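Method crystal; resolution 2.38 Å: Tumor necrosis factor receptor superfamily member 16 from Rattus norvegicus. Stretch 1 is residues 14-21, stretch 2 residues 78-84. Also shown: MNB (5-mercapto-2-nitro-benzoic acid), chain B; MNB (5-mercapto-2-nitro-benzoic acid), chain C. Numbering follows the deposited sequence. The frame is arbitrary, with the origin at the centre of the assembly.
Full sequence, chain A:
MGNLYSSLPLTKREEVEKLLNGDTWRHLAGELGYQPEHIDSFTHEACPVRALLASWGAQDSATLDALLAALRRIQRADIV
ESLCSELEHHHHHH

Stretch 1, residues 14-21: EEVEKLLN
Stretch 2 (78-84) DIVESLC

Two helices from distant parts of one chain run nearly antiparallel, their N-to-C directions 152° apart and their axes 10.8 Å apart at closest approach. Stretch 1 enters already helical and stays so through Leu 19; stretch 2 is likewise already in a helix at Asp 78. From Glu 14 to Leu 19 and Asp 78 to Leu 83, phi runs from -51 to -79° and psi from -20 to -52°. Two backbone pairs set the register: Val 16 CA lies 7.3 Å from Leu 83 CA, and Leu 19 CA lies 6.7 Å from Ile 79 CA. As stretch 1 advances, its partners therefore step back along stretch 2, whose backbone bonds include Ser 82 N to Asp 78 O at 2.9 Å and Leu 83 N to Ile 79 O at 3.0 Å. No hydrogen bond crosses the contact, which buries 306 Å² in all and is held by apolar packing.

Glu 14 (m, t) stays out of reach, but Glu 14 O accepts from Lys 18 N at 3.1 Å, one rung of a continuing helix. Glu 15 (m, t) points toward stretch 2; its closest approach is Glu 15 CB to Leu 83 CD2, 4.2 Å. Val 16, with chi1 t, points sideways and places CG2 3.9 Å from Leu 83 CD2. That same CG2 lies 3.8 Å from O9 of the chain C MNB, whose S5 is bonded to Cys 84 SG at 2.1 Å.

Glu 17 (m, t) and Lys 18 (chi1 t, chi2 92°) make no contact with stretch 2; Lys 18 N also lies 3.2 Å from O8 of the chain B MNB. One turn beyond Glu 15, Leu 19 (m, t) is the hub, with 84 Å² covered. Its CB meets Ile 79 CG2 at 3.8 Å, and its CD1 reaches Leu 83 CG at 3.7 Å and Ser 82 OG at 4.0 Å, the latter a contact without a hydrogen bond. Ser 82 (chi1 t) points toward stretch 1. Ile 79 (m, t) packs CD1 3.5 Å from Leu 19 O. Leu 83 (m, t) starts sideways, but its end turns in to meet Glu 15, Val 16 and Leu 19.

Leu 20 (m, t) is the first residue to leave helical geometry, at phi/psi -95/14°. Its CA-to-CB bond points sideways, but the side-chain end comes nearer, putting CD2 4.0 Å from Ile 79 CD1. Asn 21 (chi1 p) follows at phi/psi -61/170°, and its ND2 donates to Lys 18 O over a very short 2.4 Å at a bent 117°. The rule is compact: leucines and β-branched residues interlock, and no charged group makes a polar bond across the contact.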

ATOM      1  N   GLU A  14      -2.690   0.261  10.050  1.00 28.52           N
ATOM      2  CA  GLU A  14      -3.285  -1.068  10.190  1.00 29.17           C
ATOM      3  C   GLU A  14      -4.682  -1.206   9.537  1.00 29.01           C
ATOM      4  O   GLU A  14      -5.075  -2.306   9.153  1.00 28.88           O
ATOM      5  CB  GLU A  14      -3.247  -1.556  11.649  1.00 29.40           C
ATOM      6  CG  GLU A  14      -1.809  -1.902  12.119  1.00 31.36           C
ATOM      7  CD  GLU A  14      -1.733  -2.579  13.498  1.00 34.40           C
ATOM      8  OE1 GLU A  14      -0.851  -3.453  13.689  1.00 33.87           O
ATOM      9  OE2 GLU A  14      -2.544  -2.232  14.393  1.00 35.98           O
ATOM     10  N   GLU A  15      -5.411  -0.097   9.388  1.00 28.95           N
ATOM     11  CA  GLU A  15      -6.652  -0.100   8.600  1.00 28.97           C
ATOM     12  C   GLU A  15      -6.324  -0.291   7.113  1.00 28.08           C
ATOM     13  O   GLU A  15      -6.886  -1.159   6.445  1.00 28.03           O
ATOM     14  CB  GLU A  15      -7.455   1.193   8.803  1.00 29.53           C
ATOM     15  CG  GLU A  15      -8.120   1.358  10.178  1.00 32.12           C
ATOM     16  CD  GLU A  15      -8.498   2.825  10.483  1.00 36.45           C
ATOM     17  OE1 GLU A  15      -8.799   3.594   9.522  1.00 36.96           O
ATOM     18  OE2 GLU A  15      -8.490   3.207  11.686  1.00 36.51           O
ATOM     19  N   VAL A  16      -5.400   0.521   6.610  1.00 27.31           N
ATOM     20  CA  VAL A  16      -4.886   0.392   5.248  1.00 26.56           C
ATOM     21  C   VAL A  16      -4.443  -1.056   4.970  1.00 26.41           C
ATOM     22  O   VAL A  16      -4.888  -1.664   3.993  1.00 26.30           O
ATOM     23  CB  VAL A  16      -3.726   1.396   4.991  1.00 26.41           C
ATOM     24  CG1 VAL A  16      -3.082   1.157   3.644  1.00 25.90           C
ATOM     25  CG2 VAL A  16      -4.228   2.830   5.094  1.00 25.79           C
ATOM     26  N   GLU A  17      -3.600  -1.600   5.849  1.00 26.07           N
ATOM     27  CA  GLU A  17      -3.085  -2.970   5.719  1.00 26.13           C
ATOM     28  C   GLU A  17      -4.192  -4.022   5.670  1.00 26.30           C
ATOM     29  O   GLU A  17      -4.118  -4.973   4.894  1.00 26.37           O
ATOM     30  CB  GLU A  17      -2.136  -3.297   6.872  1.00 25.90           C
ATOM     31  CG  GLU A  17      -0.741  -2.726   6.721  1.00 25.45           C
ATOM     32  CD  GLU A  17       0.061  -2.796   8.006  1.00 25.22           C
ATOM     33  OE1 GLU A  17      -0.252  -3.646   8.858  1.00 24.55           O
ATOM     34  OE2 GLU A  17       1.006  -1.996   8.167  1.00 25.81           O
ATOM     35  N   LYS A  18      -5.209  -3.846   6.510  1.00 26.68           N
ATOM     36  CA  LYS A  18      -6.339  -4.768   6.579  1.00 26.91           C
ATOM     37  C   LYS A  18      -7.075  -4.821   5.246  1.00 26.34           C
ATOM     38  O   LYS A  18      -7.457  -5.886   4.796  1.00 26.31           O
ATOM     39  CB  LYS A  18      -7.299  -4.363   7.698  1.00 27.13           C
ATOM     40  CG  LYS A  18      -8.305  -5.447   8.097  1.00 30.20           C
ATOM     41  CD  LYS A  18      -7.782  -6.313   9.246  1.00 34.21           C
ATOM     42  CE  LYS A  18      -8.854  -7.279   9.760  1.00 36.49           C
ATOM     43  NZ  LYS A  18      -9.889  -6.595  10.597  1.00 36.86           N
ATOM     44  N   LEU A  19      -7.247  -3.665   4.618  1.00 25.77           N
ATOM     45  CA  LEU A  19      -8.007  -3.561   3.373  1.00 25.27           C
ATOM     46  C   LEU A  19      -7.240  -4.097   2.177  1.00 24.93           C
ATOM     47  O   LEU A  19      -7.838  -4.426   1.146  1.00 24.54           O
ATOM     48  CB  LEU A  19      -8.452  -2.107   3.126  1.00 24.95           C
ATOM     49  CG  LEU A  19      -9.555  -1.610   4.065  1.00 24.89           C
ATOM     50  CD1 LEU A  19      -9.670  -0.098   4.001  1.00 24.66           C
ATOM     51  CD2 LEU A  19     -10.898  -2.278   3.762  1.00 23.64           C
ATOM     52  N   LEU A  20      -5.918  -4.181   2.325  1.00 25.04           N
ATOM     53  CA  LEU A  20      -5.045  -4.685   1.265  1.00 25.51           C
ATOM     54  C   LEU A  20      -4.728  -6.179   1.404  1.00 26.32           C
ATOM     55  O   LEU A  20      -3.828  -6.696   0.733  1.00 26.42           O
ATOM     56  CB  LEU A  20      -3.766  -3.853   1.180  1.00 25.09           C
ATOM     57  CG  LEU A  20      -3.941  -2.350   0.938  1.00 24.53           C
ATOM     58  CD1 LEU A  20      -2.607  -1.621   1.065  1.00 23.15           C
ATOM     59  CD2 LEU A  20      -4.589  -2.081  -0.402  1.00 22.63           C
ATOM     60  N   ASN A  21      -5.493  -6.858   2.260  1.00 27.39           N
ATOM     61  CA  ASN A  21      -5.396  -8.302   2.475  1.00 28.62           C
ATOM     62  C   ASN A  21      -5.684  -9.113   1.216  1.00 28.42           C
ATOM     63  O   ASN A  21      -6.143  -8.568   0.204  1.00 28.73           O
ATOM     64  CB  ASN A  21      -6.311  -8.760   3.637  1.00 29.32           C
ATOM     65  CG  ASN A  21      -7.813  -8.611   3.324  1.00 31.67           C
ATOM     66  OD1 ASN A  21      -8.322  -9.142   2.330  1.00 34.44           O
ATOM     67  ND2 ASN A  21      -8.529  -7.910   4.202  1.00 34.24           N
ATOM     68  N   ASP A  78     -13.219   1.719  -4.023  1.00 22.52           N
ATOM     69  CA  ASP A  78     -13.934   1.256  -2.817  1.00 22.79           C
ATOM     70  C   ASP A  78     -13.064   1.307  -1.547  1.00 22.87           C
ATOM     71  O   ASP A  78     -13.548   1.684  -0.473  1.00 23.19           O
ATOM     72  CB  ASP A  78     -14.542  -0.146  -3.016  1.00 22.72           C
ATOM     73  CG  ASP A  78     -13.486  -1.227  -3.216  1.00 22.66           C
ATOM     74  OD1 ASP A  78     -12.715  -1.137  -4.193  1.00 22.57           O
ATOM     75  OD2 ASP A  78     -13.431  -2.172  -2.398  1.00 21.06           O
ATOM     76  N   ILE A  79     -11.780   0.961  -1.675  1.00 22.89           N
ATOM     77  CA  ILE A  79     -10.837   1.082  -0.554  1.00 22.66           C
ATOM     78  C   ILE A  79     -10.576   2.559  -0.207  1.00 23.02           C
ATOM     79  O   ILE A  79     -10.507   2.925   0.967  1.00 22.78           O
ATOM     80  CB  ILE A  79      -9.505   0.326  -0.813  1.00 22.43           C
ATOM     81  CG1 ILE A  79      -9.769  -1.161  -1.080  1.00 21.44           C
ATOM     82  CG2 ILE A  79      -8.539   0.508   0.375  1.00 21.19           C
ATOM     83  CD1 ILE A  79      -8.497  -2.013  -1.293  1.00 20.15           C
ATOM     84  N   VAL A  80     -10.457   3.399  -1.233  1.00 23.33           N
ATOM     85  CA  VAL A  80     -10.266   4.839  -1.033  1.00 23.71           C
ATOM     86  C   VAL A  80     -11.491   5.437  -0.325  1.00 24.36           C
ATOM     87  O   VAL A  80     -11.345   6.186   0.644  1.00 24.47           O
ATOM     88  CB  VAL A  80      -9.956   5.583  -2.371  1.00 23.51           C
ATOM     89  CG1 VAL A  80      -9.746   7.063  -2.137  1.00 23.55           C
ATOM     90  CG2 VAL A  80      -8.733   4.993  -3.044  1.00 22.41           C
ATOM     91  N   GLU A  81     -12.688   5.071  -0.786  1.00 25.23           N
ATOM     92  CA  GLU A  81     -13.943   5.507  -0.160  1.00 25.96           C
ATOM     93  C   GLU A  81     -14.001   5.065   1.306  1.00 25.83           C
ATOM     94  O   GLU A  81     -14.325   5.865   2.190  1.00 25.92           O
ATOM     95  CB  GLU A  81     -15.178   4.977  -0.922  1.00 26.24           C
ATOM     96  CG  GLU A  81     -15.310   5.382  -2.408  1.00 28.56           C
ATOM     97  CD  GLU A  81     -15.518   6.896  -2.638  1.00 33.36           C
ATOM     98  OE1 GLU A  81     -15.736   7.635  -1.649  1.00 34.47           O
ATOM     99  OE2 GLU A  81     -15.455   7.349  -3.818  1.00 34.15           O
ATOM    100  N   SER A  82     -13.662   3.799   1.549  1.00 25.75           N
ATOM    101  CA  SER A  82     -13.727   3.200   2.883  1.00 25.92           C
ATOM    102  C   SER A  82     -12.772   3.840   3.891  1.00 26.12           C
ATOM    103  O   SER A  82     -13.091   3.965   5.080  1.00 26.09           O
ATOM    104  CB  SER A  82     -13.467   1.693   2.791  1.00 26.07           C
ATOM    105  OG  SER A  82     -13.495   1.088   4.070  1.00 26.47           O
ATOM    106  N   LEU A  83     -11.606   4.248   3.405  1.00 26.29           N
ATOM    107  CA  LEU A  83     -10.595   4.869   4.246  1.00 26.67           C
ATOM    108  C   LEU A  83     -10.907   6.324   4.520  1.00 27.19           C
ATOM    109  O   LEU A  83     -10.496   6.866   5.541  1.00 27.17           O
ATOM    110  CB  LEU A  83      -9.209   4.751   3.604  1.00 26.32           C
ATOM    111  CG  LEU A  83      -8.526   3.388   3.714  1.00 25.31           C
ATOM    112  CD1 LEU A  83      -7.371   3.315   2.743  1.00 23.51           C
ATOM    113  CD2 LEU A  83      -8.072   3.109   5.153  1.00 24.43           C
ATOM    114  N   CYS A  84     -11.618   6.956   3.593  1.00 28.04           N
ATOM    115  CA  CYS A  84     -11.977   8.365   3.722  1.00 28.71           C
ATOM    116  C   CYS A  84     -13.269   8.564   4.527  1.00 29.71           C
ATOM    117  O   CYS A  84     -13.664   9.698   4.806  1.00 29.91           O
ATOM    118  CB  CYS A  84     -12.106   9.000   2.332  1.00 28.73           C
ATOM    119  SG  CYS A  84     -10.553   9.170   1.386  1.00 27.06           S
TER
HETATM  120  C6  MNB B 101      -1.479  -9.154   8.940  1.00 34.05           C
HETATM  121  C1  MNB B 101      -2.521  -8.232   8.922  1.00 35.81           C
HETATM  122  C2  MNB B 101      -2.304  -6.850   9.475  1.00 35.92           C
HETATM  123  C3  MNB B 101      -1.040  -6.553   9.990  1.00 34.82           C
HETATM  124  C4  MNB B 101      -0.033  -7.518   9.982  1.00 34.25           C
HETATM  125  C5  MNB B 101      -0.243  -8.798   9.465  1.00 33.39           C
HETATM  126  S5  MNB B 101       1.013  -9.946   9.497  1.00 30.45           S
HETATM  127  C10 MNB B 101      -3.819  -8.693   8.337  1.00 37.17           C
HETATM  128  O12 MNB B 101      -4.832  -8.743   9.064  1.00 38.38           O
HETATM  129  O11 MNB B 101      -3.845  -9.034   7.133  1.00 38.82           O
HETATM  130  N7  MNB B 101      -3.311  -5.848   9.501  1.00 36.39           N
HETATM  131  O9  MNB B 101      -3.238  -4.880  10.262  1.00 34.94           O
HETATM  132  O8  MNB B 101      -4.282  -5.927   8.768  1.00 37.00           O
HETATM  133  C6  MNB C 102      -7.973  10.268   4.873  1.00 30.00           C
HETATM  134  C1  MNB C 102      -7.123   9.596   5.748  1.00 31.60           C
HETATM  135  C2  MNB C 102      -6.609   8.237   5.366  1.00 32.17           C
HETATM  136  C3  MNB C 102      -6.993   7.700   4.139  1.00 31.33           C
HETATM  137  C4  MNB C 102      -7.841   8.413   3.306  1.00 30.36           C
HETATM  138  C5  MNB C 102      -8.323   9.670   3.663  1.00 29.86           C
HETATM  139  S5  MNB C 102      -9.350  10.469   2.578  1.00 27.80           S
HETATM  140  C10 MNB C 102      -6.769  10.253   7.050  1.00 31.91           C
HETATM  141  O12 MNB C 102      -7.544  10.079   8.009  1.00 33.81           O
HETATM  142  O11 MNB C 102      -5.734  10.950   7.156  1.00 31.45           O
HETATM  143  N7  MNB C 102      -5.739   7.483   6.178  1.00 33.22           N
HETATM  144  O9  MNB C 102      -5.535   6.304   5.935  1.00 32.64           O
HETATM  145  O8  MNB C 102      -5.152   7.988   7.121  1.00 35.01           O